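Local atomic coordinates of De novo designed switch protein caging a hemagglutinin binder (sCageHA267_1S) (Synthetic construct, PDB entry 7CBC), a protein that holds a caged hemagglutinin-binding domain against a designed six-helix bundle, probably as a biosensor switch that releases the binder on activation. Residues T13-R17 with L295-C301; L27-A31 with V263-E267; F122-A126 with L221-L225; L129-N133 with Q229-L233. All blocks are in the same frame, centred on the assembly; numbering follows the deposited sequence.

Contact 1: T13-R17 with L295-C301; sequences TKLQR and LLKNAGC
A Schellman motif ends helix 289-298, and R17 of helix 3-46 docks on it. G300 is its C-prime residue, with positive phi; C301 N bonds to L296 O, and G300 N to K297 O. The turn presents the carbonyl of A299 to the long helix. R17 NE donates to A299 O at 3.0 Å, with an N-H...O angle of 151°. The acceptor lies at the edge of the guanidinium, in its plane. G300 O sits over one face of the same group, offset toward the rim. The R17 chain reaches this place because CG is anti to the backbone N (chi1 -177°) and the chain then bends at chi2 and chi3. R17 NH2 lies 3.7 Å from C301 SG, a sulfur held in a disulfide with C275. T13 OG1 is bonded to L9 O on its own helix and only rests against A299 CB, 3.7 Å away. K14 CD lies 3.2 Å from N298 O. A leucine at R17 would probably leave A299 O without its NE donor and G300 O without the guanidinium it lies over. Charge meets backbone carbonyls at a helix C-terminus here, so the guanidinium probably eases the negative end of the helix dipole.

Contact 2: L27-A31 with V263-E267; sequences LEAMA and VEDAE
L27 and V263 face each other where two antiparallel helices of the designed bundle pack side by side. Helix 3-46 carries L27-A31, and helix 245-268 carries V263-E267. The two short segments run at 173° to each other, with their axes 11.0 Å apart at closest approach.

Contacts between apolar side chains make up most of the interface. L27 reaches the other helix with both methyls. Its first torsion, chi1 -176°, swings CG away from the backbone N and sends them across the gap. CD1 meets the methyl of A266, with L27 CD1 and A266 CB 3.8 Å apart. L27 CG also lies 4.4 Å from V263 CG1. The two methyls of V263 serve different partners. CG1 faces the small side chain of A31, whose CB is 4.3 Å from V263 CG1. CG2 meets the end methyl of M30, a selenomethionine, and the two side chains slide past each other in opposite directions. M30 also touches A224, L225 and L228 of helix 195-239. L27 likewise touches L221 there, so both residues belong to two interfaces at once.

The second kind of contact uses the aliphatic part of a charged residue. E267 is exposed and sits at the border of the contact. It crosses L27 at about a right angle and offers carbon, not its carboxylate. No hydrogen bond joins the segments. At this border, L27 CD2 lies against E267 CG at 3.6 Å.

Contact 3: F122-A126 with L221-L225; sequences FLEAA and LLRAL
F122 lays its ring against the backbone and CB of L221, and this is the tight part of the contact. L221 CB sits over one face of the ring in a CH-pi contact, 4.0 Å from the centroid of the F122 ring and 20° off the normal. F122 CE1 comes within 3.4 Å of L221 O. On the next turn, L225 CD2 meets the same ring atom obliquely, 3.6 Å from F122 CE1. With chi1 at 167°, the ring of F122 is turned away from its own backbone N and carried across to helix 195-239.

Packing is looser one turn further along. There A125 and A126 offer only methyl groups, and both CB atoms stand 4.3 Å from L225 CD2. L222 touches the contact only lightly. The solvent side belongs to E124 and R223, both exposed and both remote from the opposite segment; R223 pairs with E216 on its own helix. Replacing F122 by an alanine would probably open a gap beneath L221 CB and take away the closest neighbour of L225 CD2 across the contact.

The two helices, 99-142 and 195-239, run nearly parallel here, 9° apart with axes 11.0 Å from each other. They are neighbours in the six-helix bundle. Helix 3-46 meets L221 and L225 through A23, L27 and M30. Helix 146-190 meets A125 and L222 through A167, and helix 50-93 packs on L123.

Contact 4: L129-N133 with Q229-L233; sequences LQELN and QELNL
N133 and Q229 join their side-chain amides by two hydrogen bonds. Q229 NE2 donates to N133 OD1 at 3.0 Å, and N133 ND2 donates to Q229 OE1 at 2.9 Å. Both bonds are nearly straight. Each donor approaches in the carbonyl plane, on a lone pair of the acceptor. The amide planes are only 15° apart, and the closed pair fixes the rotation of both groups. The Q229 chain bends at chi2 (65°) to bring its amide level with that of N133.

Both residues are buried, yet each amide has its oxygen and its nitrogen engaged in the pair. Q229 NE2 has a second partner, S160 OG of helix 146-190. Q229 OE1 also takes a weak bond from N232 ND2 at 3.4 Å. The amide of N232 stands almost perpendicular to that of N133. N232 OD1 is bonded in turn to Q34 NE2 of helix 3-46.

The linked amides form a buried hydrogen-bond network, a device used in designed helical bundles to give specificity to the packing. Here the network runs between helices 99-142 and 195-239, which lie nearly parallel with axes 11.9 Å apart, and it continues into two further helices.

Leucines flank the amide pair. L129 CD2 rests 4.0 Å from Q229 CD, and the L129 side chain lies obliquely across that of Q229. L132 comes in at about a right angle, with L132 CD2 4.0 Å from Q229 NE2.

How the contacts relate
Contacts 2, 3 and 4 are buried in the long bundle, while contact 1 lies partly buried at the junction with the small disulfide-bearing domain. Contacts 1 and 2 share helix 3-46. Contacts 3 and 4 join the same parallel pair, helices 99-142 and 195-239, and touch through L225 CD1 and L129 CD1. Contact 2 is antiparallel and abuts contact 3 through M30 and L27. Contacts 1 and 4 lie on opposite sides of the chain's centre, about 35 Å apart between centres. The chemistry changes with place: contacts 2 and 3 are apolar, contact 4 pairs buried amides, and contact 1 sets a charged group on backbone carbonyls.

Contact 1: T13-R17 with L295-C301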
loop_
_atom_site.group_PDB
_atom_site.type_symbol
_atom_site.label_atom_id
_atom_site.label_comp_id
_atom_site.label_asym_id
_atom_site.label_seq_id
_atom_site.Cartn_x
_atom_site.Cartn_y
_atom_site.Cartn_z
ATOM N N THR A 13 7.996 1.555 14.858
ATOM C CA THR A 13 6.895 2.493 14.657
ATOM C C THR A 13 7.241 3.518 13.581
ATOM O O THR A 13 6.403 3.838 12.725
ATOM C CB THR A 13 6.523 3.178 15.979
ATOM O OG1 THR A 13 7.655 3.872 16.515
ATOM C CG2 THR A 13 6.050 2.147 17.019
ATOM N N LYS A 14 8.477 4.015 13.576
ATOM C CA LYS A 14 8.886 4.940 12.520
ATOM C C LYS A 14 8.811 4.288 11.144
ATOM O O LYS A 14 8.414 4.929 10.162
ATOM C CB LYS A 14 10.296 5.455 12.793
ATOM C CG LYS A 14 10.329 6.524 13.871
ATOM C CD LYS A 14 11.255 7.666 13.510
ATOM C CE LYS A 14 12.643 7.445 14.073
ATOM N NZ LYS A 14 13.368 8.751 14.232
ATOM N N LEU A 15 9.210 3.018 11.049
ATOM C CA LEU A 15 9.087 2.309 9.786
ATOM C C LEU A 15 7.632 2.100 9.405
ATOM O O LEU A 15 7.290 2.126 8.210
ATOM C CB LEU A 15 9.817 0.975 9.868
ATOM C CG LEU A 15 11.346 1.085 9.846
ATOM C CD1 LEU A 15 11.914 -0.298 9.733
ATOM C CD2 LEU A 15 11.844 1.958 8.698
ATOM N N GLN A 16 6.754 1.902 10.395
ATOM C CA GLN A 16 5.342 1.762 10.068
ATOM C C GLN A 16 4.769 3.075 9.547
ATOM O O GLN A 16 4.031 3.079 8.556
ATOM C CB GLN A 16 4.551 1.261 11.272
ATOM C CG GLN A 16 3.064 1.175 10.980
ATOM C CD GLN A 16 2.309 0.280 11.940
ATOM O OE1 GLN A 16 1.791 0.742 12.958
ATOM N NE2 GLN A 16 2.220 -1.008 11.609
ATOM N N ARG A 17 5.115 4.200 10.177
ATOM C CA ARG A 17 4.664 5.494 9.667
ATOM C C ARG A 17 5.085 5.675 8.215
ATOM O O ARG A 17 4.282 6.071 7.358
ATOM C CB ARG A 17 5.227 6.623 10.535
ATOM C CG ARG A 17 4.756 8.035 10.147
ATOM C CD ARG A 17 3.246 8.106 9.916
ATOM N NE ARG A 17 2.448 7.830 11.110
ATOM C CZ ARG A 17 1.119 7.771 11.116
ATOM N NH1 ARG A 17 0.448 7.981 9.990
ATOM N NH2 ARG A 17 0.462 7.501 12.239
ATOM N N LEU A 295 6.757 8.737 21.803
ATOM C CA LEU A 295 6.879 7.671 20.824
ATOM C C LEU A 295 5.971 7.929 19.626
ATOM O O LEU A 295 6.376 7.720 18.479
ATOM C CB LEU A 295 6.549 6.337 21.483
ATOM C CG LEU A 295 6.479 5.071 20.636
ATOM C CD1 LEU A 295 7.877 4.486 20.374
ATOM C CD2 LEU A 295 5.615 4.057 21.350
ATOM N N LEU A 296 4.746 8.397 19.879
ATOM C CA LEU A 296 3.802 8.649 18.792
ATOM C C LEU A 296 4.221 9.861 17.967
ATOM O O LEU A 296 4.087 9.857 16.738
ATOM C CB LEU A 296 2.390 8.837 19.359
ATOM C CG LEU A 296 1.813 7.721 20.244
ATOM C CD1 LEU A 296 0.454 8.090 20.803
ATOM C CD2 LEU A 296 1.723 6.400 19.524
ATOM N N LYS A 297 4.730 10.911 18.624
ATOM C CA LYS A 297 5.179 12.097 17.899
ATOM C C LYS A 297 6.324 11.749 16.959
ATOM O O LYS A 297 6.326 12.140 15.787
ATOM C CB LYS A 297 5.593 13.192 18.891
ATOM C CG LYS A 297 6.409 14.337 18.283
ATOM C CD LYS A 297 6.864 15.357 19.338
ATOM C CE LYS A 297 7.808 14.746 20.392
ATOM N NZ LYS A 297 9.207 14.491 19.908
ATOM N N ASN A 298 7.299 10.985 17.455
ATOM C CA ASN A 298 8.429 10.570 16.631
ATOM C C ASN A 298 8.031 9.551 15.578
ATOM O O ASN A 298 8.767 9.370 14.601
ATOM C CB ASN A 298 9.542 9.987 17.507
ATOM C CG ASN A 298 10.151 11.017 18.430
ATOM O OD1 ASN A 298 10.139 12.215 18.137
ATOM N ND2 ASN A 298 10.692 10.558 19.550
ATOM N N ALA A 299 6.912 8.854 15.780
ATOM C CA ALA A 299 6.344 7.968 14.774
ATOM C C ALA A 299 5.384 8.700 13.836
ATOM O O ALA A 299 4.462 8.084 13.273
ATOM C CB ALA A 299 5.647 6.789 15.451
ATOM N N GLY A 300 5.569 10.006 13.662
ATOM C CA GLY A 300 4.773 10.774 12.720
ATOM C C GLY A 300 3.302 10.922 13.040
ATOM O O GLY A 300 2.535 11.316 12.157
ATOM N N CYS A 301 2.867 10.604 14.257
ATOM C CA CYS A 301 1.500 10.931 14.642
ATOM C C CYS A 301 1.396 12.432 14.852
ATOM O O CYS A 301 2.308 13.059 15.397
ATOM C CB CYS A 301 1.075 10.184 15.922
ATOM S SG CYS A 301 0.971 8.363 15.763
#

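Contact 2: L27-A31 with V263-E267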
loop_
_atom_site.group_PDB
_atom_site.type_symbol
_atom_site.label_atom_id
_atom_site.label_comp_id
_atom_site.label_asym_id
_atom_site.label_seq_id
_atom_site.Cartn_x
_atom_site.Cartn_y
_atom_site.Cartn_z
ATOM N N LEU A 27 -1.914 5.034 -3.155
ATOM C CA LEU A 27 -3.347 5.225 -3.330
ATOM C C LEU A 27 -3.642 6.485 -4.138
ATOM O O LEU A 27 -4.465 6.464 -5.059
ATOM C CB LEU A 27 -4.028 5.295 -1.967
ATOM C CG LEU A 27 -5.542 5.387 -2.066
ATOM C CD1 LEU A 27 -6.073 4.055 -2.561
ATOM C CD2 LEU A 27 -6.140 5.746 -0.722
ATOM N N GLU A 28 -2.990 7.598 -3.792
ATOM C CA GLU A 28 -3.172 8.839 -4.535
ATOM C C GLU A 28 -2.863 8.632 -6.016
ATOM O O GLU A 28 -3.671 8.977 -6.881
ATOM C CB GLU A 28 -2.287 9.936 -3.949
ATOM C CG GLU A 28 -2.645 11.357 -4.397
ATOM C CD GLU A 28 -2.017 11.758 -5.742
ATOM O OE1 GLU A 28 -0.993 11.155 -6.144
ATOM O OE2 GLU A 28 -2.559 12.682 -6.401
ATOM N N ALA A 29 -1.694 8.061 -6.317
ATOM C CA ALA A 29 -1.297 7.835 -7.698
ATOM C C ALA A 29 -2.281 6.938 -8.423
ATOM O O ALA A 29 -2.513 7.116 -9.623
ATOM C CB ALA A 29 0.099 7.222 -7.745
HETATM N N MSE A 30 -2.856 5.966 -7.721
HETATM C CA MSE A 30 -3.852 5.081 -8.305
HETATM C C MSE A 30 -5.142 5.858 -8.550
HETATM O O MSE A 30 -5.843 5.622 -9.535
HETATM C CB MSE A 30 -4.100 3.864 -7.390
HETATM C CG MSE A 30 -5.126 2.867 -7.947
HETATM SE SE MSE A 30 -5.795 1.634 -6.577
HETATM C CE MSE A 30 -7.071 2.824 -5.699
ATOM N N ALA A 31 -5.442 6.810 -7.661
ATOM C CA ALA A 31 -6.580 7.692 -7.906
ATOM C C ALA A 31 -6.349 8.549 -9.144
ATOM O O ALA A 31 -7.259 8.718 -9.969
ATOM C CB ALA A 31 -6.849 8.571 -6.689
ATOM N N VAL A 263 -12.023 4.372 -3.816
ATOM C CA VAL A 263 -10.866 5.061 -3.254
ATOM C C VAL A 263 -11.152 5.495 -1.819
ATOM O O VAL A 263 -10.307 5.349 -0.919
ATOM C CB VAL A 263 -10.481 6.252 -4.151
ATOM C CG1 VAL A 263 -9.386 7.079 -3.516
ATOM C CG2 VAL A 263 -10.049 5.763 -5.525
ATOM N N GLU A 264 -12.359 6.020 -1.580
ATOM C CA GLU A 264 -12.746 6.428 -0.234
ATOM C C GLU A 264 -12.737 5.249 0.730
ATOM O O GLU A 264 -12.302 5.387 1.880
ATOM C CB GLU A 264 -14.130 7.073 -0.257
ATOM C CG GLU A 264 -14.164 8.536 -0.648
ATOM C CD GLU A 264 -15.594 9.031 -0.798
ATOM O OE1 GLU A 264 -15.834 9.964 -1.597
ATOM O OE2 GLU A 264 -16.485 8.465 -0.125
ATOM N N ASP A 265 -13.237 4.084 0.290
ATOM C CA ASP A 265 -13.184 2.899 1.141
ATOM C C ASP A 265 -11.757 2.585 1.579
ATOM O O ASP A 265 -11.543 2.125 2.710
ATOM C CB ASP A 265 -13.785 1.700 0.421
ATOM C CG ASP A 265 -15.303 1.753 0.352
ATOM O OD1 ASP A 265 -15.912 2.782 0.743
ATOM O OD2 ASP A 265 -15.885 0.739 -0.086
ATOM N N ALA A 266 -10.772 2.857 0.720
ATOM C CA ALA A 266 -9.385 2.594 1.072
ATOM C C ALA A 266 -8.797 3.697 1.956
ATOM O O ALA A 266 -8.016 3.403 2.867
ATOM C CB ALA A 266 -8.552 2.414 -0.194
ATOM N N GLU A 267 -9.165 4.963 1.705
ATOM C CA GLU A 267 -8.687 6.079 2.521
ATOM C C GLU A 267 -9.082 5.903 3.981
ATOM O O GLU A 267 -8.329 6.271 4.888
ATOM C CB GLU A 267 -9.245 7.407 1.984
ATOM C CG GLU A 267 -8.420 8.077 0.873
ATOM C CD GLU A 267 -9.213 9.121 0.077
ATOM O OE1 GLU A 267 -8.598 9.877 -0.719
ATOM O OE2 GLU A 267 -10.455 9.177 0.239
#

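Contact 3: F122-A126 with L221-L225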
loop_
_atom_site.group_PDB
_atom_site.type_symbol
_atom_site.label_atom_id
_atom_site.label_comp_id
_atom_site.label_asym_id
_atom_site.label_seq_id
_atom_site.Cartn_x
_atom_site.Cartn_y
_atom_site.Cartn_z
ATOM N N PHE A 122 3.217 -4.032 -6.152
ATOM C CA PHE A 122 1.886 -3.468 -6.358
ATOM C C PHE A 122 1.899 -2.394 -7.439
ATOM O O PHE A 122 0.993 -2.338 -8.288
ATOM C CB PHE A 122 1.329 -2.887 -5.060
ATOM C CG PHE A 122 0.117 -2.023 -5.271
ATOM C CD1 PHE A 122 -1.139 -2.594 -5.416
ATOM C CD2 PHE A 122 0.237 -0.639 -5.347
ATOM C CE1 PHE A 122 -2.264 -1.800 -5.641
ATOM C CE2 PHE A 122 -0.877 0.163 -5.573
ATOM C CZ PHE A 122 -2.130 -0.418 -5.721
ATOM N N LEU A 123 2.905 -1.521 -7.418
ATOM C CA LEU A 123 2.938 -0.434 -8.384
ATOM C C LEU A 123 3.098 -0.973 -9.798
ATOM O O LEU A 123 2.524 -0.429 -10.751
ATOM C CB LEU A 123 4.060 0.539 -8.031
ATOM C CG LEU A 123 4.257 1.707 -8.998
ATOM C CD1 LEU A 123 2.948 2.434 -9.259
ATOM C CD2 LEU A 123 5.316 2.678 -8.485
ATOM N N GLU A 124 3.849 -2.065 -9.951
ATOM C CA GLU A 124 4.047 -2.628 -11.275
ATOM C C GLU A 124 2.735 -3.169 -11.837
ATOM O O GLU A 124 2.406 -2.927 -13.011
ATOM C CB GLU A 124 5.157 -3.685 -11.216
ATOM C CG GLU A 124 6.548 -3.046 -10.988
ATOM C CD GLU A 124 7.667 -4.039 -10.613
ATOM O OE1 GLU A 124 8.856 -3.621 -10.577
ATOM O OE2 GLU A 124 7.366 -5.227 -10.346
ATOM N N ALA A 125 1.933 -3.825 -10.996
ATOM C CA ALA A 125 0.606 -4.256 -11.431
ATOM C C ALA A 125 -0.272 -3.070 -11.794
ATOM O O ALA A 125 -1.080 -3.154 -12.722
ATOM C CB ALA A 125 -0.074 -5.097 -10.351
ATOM N N ALA A 126 -0.144 -1.954 -11.079
ATOM C CA ALA A 126 -0.949 -0.788 -11.446
ATOM C C ALA A 126 -0.505 -0.202 -12.781
ATOM O O ALA A 126 -1.343 0.244 -13.583
ATOM C CB ALA A 126 -0.883 0.269 -10.338
ATOM N N LEU A 221 -4.708 -1.705 -0.670
ATOM C CA LEU A 221 -4.400 -1.144 -1.976
ATOM C C LEU A 221 -4.777 -2.110 -3.090
ATOM O O LEU A 221 -5.325 -1.699 -4.116
ATOM C CB LEU A 221 -2.918 -0.799 -2.046
ATOM C CG LEU A 221 -2.463 0.410 -1.226
ATOM C CD1 LEU A 221 -0.972 0.399 -1.138
ATOM C CD2 LEU A 221 -2.936 1.696 -1.886
ATOM N N LEU A 222 -4.485 -3.399 -2.913
ATOM C CA LEU A 222 -4.761 -4.355 -3.979
ATOM C C LEU A 222 -6.259 -4.566 -4.163
ATOM O O LEU A 222 -6.736 -4.706 -5.297
ATOM C CB LEU A 222 -4.072 -5.688 -3.701
ATOM C CG LEU A 222 -4.367 -6.692 -4.819
ATOM C CD1 LEU A 222 -3.990 -6.096 -6.151
ATOM C CD2 LEU A 222 -3.633 -7.983 -4.619
ATOM N N ARG A 223 -7.021 -4.600 -3.068
ATOM C CA ARG A 223 -8.469 -4.732 -3.209
ATOM C C ARG A 223 -9.057 -3.549 -3.958
ATOM O O ARG A 223 -9.943 -3.719 -4.799
ATOM C CB ARG A 223 -9.126 -4.884 -1.842
ATOM C CG ARG A 223 -8.888 -6.253 -1.237
ATOM C CD ARG A 223 -9.806 -6.524 -0.057
ATOM N NE ARG A 223 -9.496 -5.652 1.064
ATOM C CZ ARG A 223 -8.727 -6.001 2.091
ATOM N NH1 ARG A 223 -8.186 -7.211 2.141
ATOM N NH2 ARG A 223 -8.494 -5.132 3.063
ATOM N N ALA A 224 -8.582 -2.338 -3.664
ATOM C CA ALA A 224 -9.058 -1.170 -4.391
ATOM C C ALA A 224 -8.665 -1.236 -5.858
ATOM O O ALA A 224 -9.458 -0.870 -6.737
ATOM C CB ALA A 224 -8.509 0.102 -3.751
ATOM N N LEU A 225 -7.439 -1.684 -6.146
ATOM C CA LEU A 225 -7.014 -1.799 -7.538
ATOM C C LEU A 225 -7.896 -2.781 -8.301
ATOM O O LEU A 225 -8.344 -2.486 -9.421
ATOM C CB LEU A 225 -5.547 -2.224 -7.604
ATOM C CG LEU A 225 -4.900 -2.388 -8.985
ATOM C CD1 LEU A 225 -5.004 -1.087 -9.791
ATOM C CD2 LEU A 225 -3.432 -2.887 -8.902
#

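Contact 4: L129-N133 with Q229-L233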
loop_
_atom_site.group_PDB
_atom_site.type_symbol
_atom_site.label_atom_id
_atom_site.label_comp_id
_atom_site.label_asym_id
_atom_site.label_seq_id
_atom_site.Cartn_x
_atom_site.Cartn_y
_atom_site.Cartn_z
ATOM N N LEU A 129 -1.866 -2.604 -15.611
ATOM C CA LEU A 129 -3.278 -2.378 -15.887
ATOM C C LEU A 129 -3.487 -1.080 -16.648
ATOM O O LEU A 129 -4.326 -1.019 -17.552
ATOM C CB LEU A 129 -4.096 -2.374 -14.601
ATOM C CG LEU A 129 -4.131 -3.689 -13.827
ATOM C CD1 LEU A 129 -4.836 -3.497 -12.489
ATOM C CD2 LEU A 129 -4.820 -4.765 -14.646
ATOM N N GLN A 130 -2.731 -0.032 -16.315
ATOM C CA GLN A 130 -2.890 1.231 -17.038
ATOM C C GLN A 130 -2.543 1.074 -18.513
ATOM O O GLN A 130 -3.323 1.460 -19.392
ATOM C CB GLN A 130 -2.026 2.320 -16.415
ATOM C CG GLN A 130 -2.308 3.708 -16.974
ATOM C CD GLN A 130 -3.597 4.299 -16.426
ATOM O OE1 GLN A 130 -4.364 3.622 -15.737
ATOM N NE2 GLN A 130 -3.834 5.575 -16.717
ATOM N N GLU A 131 -1.367 0.522 -18.802
ATOM C CA GLU A 131 -0.975 0.295 -20.186
ATOM C C GLU A 131 -2.001 -0.570 -20.911
ATOM O O GLU A 131 -2.408 -0.262 -22.042
ATOM C CB GLU A 131 0.414 -0.340 -20.204
ATOM C CG GLU A 131 0.746 -1.115 -21.467
ATOM C CD GLU A 131 2.012 -1.934 -21.295
ATOM O OE1 GLU A 131 2.321 -2.298 -20.138
ATOM O OE2 GLU A 131 2.693 -2.219 -22.307
ATOM N N LEU A 132 -2.452 -1.639 -20.257
ATOM C CA LEU A 132 -3.539 -2.447 -20.788
ATOM C C LEU A 132 -4.775 -1.605 -21.044
ATOM O O LEU A 132 -5.424 -1.745 -22.087
ATOM C CB LEU A 132 -3.872 -3.579 -19.818
ATOM C CG LEU A 132 -5.084 -4.403 -20.235
ATOM C CD1 LEU A 132 -4.645 -5.447 -21.233
ATOM C CD2 LEU A 132 -5.717 -5.059 -19.030
ATOM N N ASN A 133 -5.121 -0.719 -20.107
ATOM C CA ASN A 133 -6.353 0.042 -20.272
ATOM C C ASN A 133 -6.237 1.064 -21.397
ATOM O O ASN A 133 -7.237 1.372 -22.059
ATOM C CB ASN A 133 -6.728 0.716 -18.958
ATOM C CG ASN A 133 -7.209 -0.278 -17.919
ATOM O OD1 ASN A 133 -7.769 -1.320 -18.259
ATOM N ND2 ASN A 133 -6.959 0.020 -16.643
ATOM N N GLN A 229 -10.482 -2.003 -11.381
ATOM C CA GLN A 229 -10.334 -2.599 -12.701
ATOM C C GLN A 229 -11.592 -3.339 -13.133
ATOM O O GLN A 229 -11.834 -3.470 -14.334
ATOM C CB GLN A 229 -9.127 -3.531 -12.730
ATOM C CG GLN A 229 -8.811 -4.132 -14.087
ATOM C CD GLN A 229 -8.394 -3.115 -15.148
ATOM O OE1 GLN A 229 -8.071 -1.958 -14.848
ATOM N NE2 GLN A 229 -8.377 -3.558 -16.398
ATOM N N GLU A 230 -12.401 -3.834 -12.192
ATOM C CA GLU A 230 -13.690 -4.399 -12.588
ATOM C C GLU A 230 -14.630 -3.320 -13.115
ATOM O O GLU A 230 -15.322 -3.530 -14.118
ATOM C CB GLU A 230 -14.333 -5.152 -11.426
ATOM C CG GLU A 230 -13.867 -6.593 -11.293
ATOM C CD GLU A 230 -14.836 -7.581 -11.925
ATOM O OE1 GLU A 230 -14.663 -7.923 -13.118
ATOM O OE2 GLU A 230 -15.779 -8.013 -11.221
ATOM N N LEU A 231 -14.663 -2.156 -12.466
ATOM C CA LEU A 231 -15.379 -1.019 -13.039
ATOM C C LEU A 231 -14.887 -0.709 -14.440
ATOM O O LEU A 231 -15.693 -0.450 -15.349
ATOM C CB LEU A 231 -15.215 0.221 -12.167
ATOM C CG LEU A 231 -16.002 0.328 -10.868
ATOM C CD1 LEU A 231 -15.847 1.735 -10.332
ATOM C CD2 LEU A 231 -17.472 -0.005 -11.099
ATOM N N ASN A 232 -13.565 -0.700 -14.631
ATOM C CA ASN A 232 -13.007 -0.303 -15.920
ATOM C C ASN A 232 -13.450 -1.246 -17.036
ATOM O O ASN A 232 -13.914 -0.800 -18.089
ATOM C CB ASN A 232 -11.487 -0.238 -15.827
ATOM C CG ASN A 232 -11.008 0.978 -15.083
ATOM O OD1 ASN A 232 -11.770 1.909 -14.830
ATOM N ND2 ASN A 232 -9.736 0.979 -14.716
ATOM N N LEU A 233 -13.331 -2.556 -16.818
ATOM C CA LEU A 233 -13.769 -3.507 -17.829
ATOM C C LEU A 233 -15.275 -3.417 -18.062
ATOM O O LEU A 233 -15.726 -3.400 -19.215
ATOM C CB LEU A 233 -13.360 -4.921 -17.425
ATOM C CG LEU A 233 -11.853 -5.077 -17.223
ATOM C CD1 LEU A 233 -11.551 -6.256 -16.307
ATOM C CD2 LEU A 233 -11.137 -5.240 -18.561
#